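Local coordinates for Ps01740 (Pseudomonas sp. UW4, PDB 5UIF), which is a cis-3-chloroacrylic acid dehalogenase homologue of the tautomerase superfamily and probably acts as a hydrolytic dehalogenase or a tautomerase, at residues C5-G10 with T59-R64; G65-G70 with V102-A107. All blocks are in the same frame, centred on the assembly; numbering follows the deposited sequence.

Contact 1 of 2, residues C5-G10 with T59-R64; sequences CQTVKG and TPAIIR
Gln6 and Ile62 exchange both backbone hydrogen bonds of an antiparallel pair: Gln6 N to Ile62 O is 2.8 Å, and Ile62 N to Gln6 O is 3.0 Å and almost straight (176° at the hydrogen). Weaker CA-H...O contacts accompany them, from Cys5 CA to Ile62 O and from Ala61 CA to Gln6 O. Cys5 and Ile63 share an apolar face. With SG anti to the backbone N (chi1 -173°), Cys5 brings its sulfur to 3.8 Å from Ile63 CG1; on the same side Thr7 CG2 meets Ala61 CB at 4.0 Å, and Ile83 and Tyr87 of helix 73-91 close over this surface. Beyond the paired residues, Val8 CG2 packs on Thr59 CG2 at 3.7 Å, the side chains crossing at about a right angle. On the face of Gln6 and Ile62, Gln6 NE2 lies 4.0 Å from Arg64 NH2 with no hydrogen bond between them, amide and guanidinium planes 40° apart. Arg64 NH1 instead forms a salt bridge with Glu4 of the second subunit, which also takes a weak hydrogen bond from Gln6 NE2. This is the antiparallel centre of the tautomerase fold's mixed sheet, helix on one face and neighbouring subunit on the other.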
# COMPACT_ATOMS: atom_id res chain seq x y z
N CYS A 5 -3.21 -8.85 -0.93
CA CYS A 5 -4.35 -9.10 -1.81
C CYS A 5 -5.53 -8.21 -1.45
O CYS A 5 -6.04 -8.25 -0.33
CB CYS A 5 -4.76 -10.58 -1.74
SG CYS A 5 -6.04 -11.05 -2.93
N GLN A 6 -5.97 -7.41 -2.42
CA GLN A 6 -7.10 -6.51 -2.21
C GLN A 6 -8.28 -6.87 -3.11
O GLN A 6 -8.20 -6.74 -4.33
CB GLN A 6 -6.68 -5.06 -2.47
CG GLN A 6 -5.88 -4.42 -1.35
CD GLN A 6 -5.55 -2.97 -1.62
OE1 GLN A 6 -5.63 -2.51 -2.76
NE2 GLN A 6 -5.19 -2.24 -0.57
N THR A 7 -9.36 -7.33 -2.49
CA THR A 7 -10.57 -7.67 -3.23
C THR A 7 -11.80 -7.02 -2.59
O THR A 7 -11.72 -6.49 -1.48
CB THR A 7 -10.80 -9.19 -3.30
OG1 THR A 7 -11.01 -9.71 -1.98
CG2 THR A 7 -9.60 -9.89 -3.92
N VAL A 8 -12.92 -7.07 -3.29
CA VAL A 8 -14.18 -6.58 -2.75
C VAL A 8 -14.69 -7.56 -1.69
O VAL A 8 -14.58 -8.77 -1.85
CB VAL A 8 -15.24 -6.39 -3.86
CG1 VAL A 8 -16.60 -6.02 -3.27
CG2 VAL A 8 -14.78 -5.34 -4.85
N LYS A 9 -15.23 -7.02 -0.60
CA LYS A 9 -15.74 -7.81 0.52
C LYS A 9 -16.67 -8.93 0.08
O LYS A 9 -17.70 -8.69 -0.56
CB LYS A 9 -16.47 -6.89 1.51
CG LYS A 9 -17.05 -7.60 2.72
CD LYS A 9 -17.72 -6.60 3.65
CE LYS A 9 -18.22 -7.27 4.92
NZ LYS A 9 -18.80 -6.29 5.87
N GLY A 10 -16.31 -10.16 0.42
CA GLY A 10 -17.12 -11.32 0.10
C GLY A 10 -16.56 -12.15 -1.04
O GLY A 10 -17.12 -13.19 -1.40
N THR A 59 -15.51 -4.95 -9.50
CA THR A 59 -14.86 -5.80 -8.51
C THR A 59 -13.50 -6.29 -8.98
O THR A 59 -13.31 -7.49 -9.20
CB THR A 59 -15.73 -7.02 -8.16
OG1 THR A 59 -16.00 -7.77 -9.35
CG2 THR A 59 -17.05 -6.58 -7.55
N PRO A 60 -12.53 -5.37 -9.14
CA PRO A 60 -11.20 -5.81 -9.55
C PRO A 60 -10.45 -6.48 -8.40
O PRO A 60 -10.82 -6.30 -7.24
CB PRO A 60 -10.51 -4.51 -9.96
CG PRO A 60 -11.15 -3.48 -9.10
CD PRO A 60 -12.58 -3.91 -8.92
N ALA A 61 -9.42 -7.25 -8.73
CA ALA A 61 -8.59 -7.89 -7.72
C ALA A 61 -7.14 -7.47 -7.87
O ALA A 61 -6.54 -7.66 -8.93
CB ALA A 61 -8.72 -9.40 -7.81
N ILE A 62 -6.58 -6.88 -6.82
CA ILE A 62 -5.22 -6.36 -6.88
C ILE A 62 -4.30 -7.12 -5.94
O ILE A 62 -4.48 -7.11 -4.72
CB ILE A 62 -5.17 -4.86 -6.53
CG1 ILE A 62 -5.88 -4.03 -7.61
CG2 ILE A 62 -3.73 -4.39 -6.39
CD1 ILE A 62 -7.37 -3.85 -7.39
N ILE A 63 -3.30 -7.78 -6.51
CA ILE A 63 -2.29 -8.48 -5.73
C ILE A 63 -0.92 -7.85 -5.96
O ILE A 63 -0.37 -7.93 -7.05
CB ILE A 63 -2.23 -9.98 -6.09
CG1 ILE A 63 -3.58 -10.64 -5.84
CG2 ILE A 63 -1.14 -10.67 -5.28
CD1 ILE A 63 -3.62 -12.11 -6.23
N ARG A 64 -0.39 -7.21 -4.92
CA ARG A 64 0.91 -6.55 -5.02
C ARG A 64 1.95 -7.25 -4.16
O ARG A 64 1.68 -7.61 -3.01
CB ARG A 64 0.79 -5.08 -4.63
CG ARG A 64 -0.04 -4.26 -5.60
CD ARG A 64 -0.11 -2.80 -5.18
NE ARG A 64 -0.83 -2.62 -3.92
CZ ARG A 64 -0.99 -1.45 -3.31
NH1 ARG A 64 -0.49 -0.35 -3.85
NH2 ARG A 64 -1.66 -1.38 -2.17

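Contact 2 of 2, residues G65-G70 with V102-A107; sequences GQIRAG and VVDIPA
Asp104 sets one face of its carboxylate against Ala69, whose CA stands 3.9 Å from Asp104 CG, whereas Ile67 CG1, placed between its backbone N and carbonyl carbon (chi1 72°), comes up to Asp104 OD1 (3.7 Å). The Gln66 amide has Ile105 CD1 3.7 Å from NE2, and Arg64 of the third subunit packs on this glutamine. Its aliphatic stem rests against Val103, Gln66 CG 3.7 Å from Val103 CG2, the two side chains pointing the same way. On the face of Ile67 and Val102, Ile67 CD1 packs on Val102 CG1. The backbones run parallel with a 40° twist, laced by Val103 N to Gly65 O, Ile67 N to Val103 O (3.1 Å) and Ile105 N to Ile67 O. A fourth bond, Ala69 N to Ile105 O (3.0 Å), reaches its carbonyl from well above the plane, where the strand is ending. Trp109 of the second subunit packs on Val103 and Asp104, placing the contact at the trimer interface. Four backbone bonds thus join the strands, flanked by apolar and polar side chains, while Arg76 of helix 73-91 grips both Asp104 OD2, by a salt bridge, and Val102 O, tying strand 98-105 to the helix and probably favouring the charged carboxylate.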
# COMPACT_ATOMS: atom_id res chain seq x y z
N GLY A 65 3.15 -7.42 -4.71
CA GLY A 65 4.22 -8.09 -4.01
C GLY A 65 5.51 -7.30 -4.01
O GLY A 65 5.99 -6.86 -5.06
N GLN A 66 6.09 -7.11 -2.82
CA GLN A 66 7.36 -6.42 -2.69
C GLN A 66 8.47 -7.42 -2.38
O GLN A 66 8.54 -7.95 -1.27
CB GLN A 66 7.28 -5.35 -1.60
CG GLN A 66 6.39 -4.17 -1.95
CD GLN A 66 6.35 -3.12 -0.86
OE1 GLN A 66 6.05 -3.41 0.29
NE2 GLN A 66 6.66 -1.88 -1.23
N ILE A 67 9.34 -7.66 -3.36
CA ILE A 67 10.40 -8.65 -3.21
C ILE A 67 11.78 -8.03 -3.20
O ILE A 67 11.95 -6.83 -3.46
CB ILE A 67 10.35 -9.70 -4.34
CG1 ILE A 67 10.81 -9.09 -5.66
CG2 ILE A 67 8.95 -10.29 -4.47
CD1 ILE A 67 10.99 -10.09 -6.77
N ARG A 68 12.78 -8.85 -2.90
CA ARG A 68 14.17 -8.41 -2.89
C ARG A 68 14.65 -8.12 -4.31
O ARG A 68 14.41 -8.90 -5.23
CB ARG A 68 15.06 -9.47 -2.24
CG ARG A 68 16.28 -8.92 -1.52
CD ARG A 68 17.36 -9.98 -1.34
NE ARG A 68 18.40 -9.86 -2.35
CZ ARG A 68 19.46 -10.66 -2.42
NH1 ARG A 68 19.61 -11.64 -1.54
NH2 ARG A 68 20.37 -10.48 -3.38
N ALA A 69 15.35 -7.00 -4.47
CA ALA A 69 15.92 -6.64 -5.76
C ALA A 69 17.17 -7.46 -6.04
O ALA A 69 17.81 -7.96 -5.11
CB ALA A 69 16.23 -5.15 -5.82
N GLY A 70 17.51 -7.61 -7.32
CA GLY A 70 18.71 -8.34 -7.70
C GLY A 70 18.42 -9.61 -8.48
O GLY A 70 19.34 -10.33 -8.86
N VAL A 102 4.69 -7.10 -9.09
CA VAL A 102 5.83 -7.52 -8.28
C VAL A 102 6.97 -6.52 -8.41
O VAL A 102 7.69 -6.51 -9.41
CB VAL A 102 6.32 -8.92 -8.67
CG1 VAL A 102 7.52 -9.33 -7.82
CG2 VAL A 102 5.20 -9.94 -8.53
N VAL A 103 7.14 -5.67 -7.40
CA VAL A 103 8.14 -4.61 -7.46
C VAL A 103 9.41 -4.97 -6.69
O VAL A 103 9.38 -5.74 -5.73
CB VAL A 103 7.59 -3.28 -6.90
CG1 VAL A 103 6.45 -2.78 -7.78
CG2 VAL A 103 7.12 -3.46 -5.47
N ASP A 104 10.54 -4.42 -7.13
CA ASP A 104 11.82 -4.65 -6.48
C ASP A 104 12.03 -3.71 -5.31
O ASP A 104 11.81 -2.50 -5.42
CB ASP A 104 12.97 -4.49 -7.48
CG ASP A 104 13.16 -5.72 -8.35
OD1 ASP A 104 12.71 -6.81 -7.94
OD2 ASP A 104 13.77 -5.59 -9.44
N ILE A 105 12.46 -4.27 -4.18
CA ILE A 105 12.83 -3.48 -3.02
C ILE A 105 14.29 -3.74 -2.68
O ILE A 105 14.68 -4.89 -2.47
CB ILE A 105 11.96 -3.81 -1.80
CG1 ILE A 105 10.48 -3.59 -2.12
CG2 ILE A 105 12.38 -2.96 -0.60
CD1 ILE A 105 10.13 -2.16 -2.47
N PRO A 106 15.11 -2.68 -2.66
CA PRO A 106 16.52 -2.81 -2.27
C PRO A 106 16.67 -3.45 -0.90
O PRO A 106 15.90 -3.14 0.01
CB PRO A 106 17.01 -1.36 -2.26
CG PRO A 106 16.12 -0.66 -3.24
CD PRO A 106 14.78 -1.30 -3.06
N ALA A 107 17.63 -4.36 -0.76
CA ALA A 107 17.79 -5.16 0.45
C ALA A 107 18.03 -4.30 1.69
O ALA A 107 17.70 -4.72 2.80
CB ALA A 107 18.93 -6.15 0.27

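Contacts 1 and 2 follow one another along the chain and share strand 61-68, which pairs antiparallel with strand 2-8 near its start and parallel with strand 98-105 near its end. Their centres are 21 Å apart, on opposite sides of the centre of the chain, yet both belong to one four-stranded mixed sheet. Contact 1 joins the two inner strands; contact 2 closes the beta-alpha-beta unit of strand 61-68, helix 73-91 and strand 98-105, bringing in a strand that is outermost within the chain. Helix 73-91 touches both. Since both also meet the second subunit, and contact 2 the third as well, strands 61-68 and 98-105 both carry the fold into the trimer.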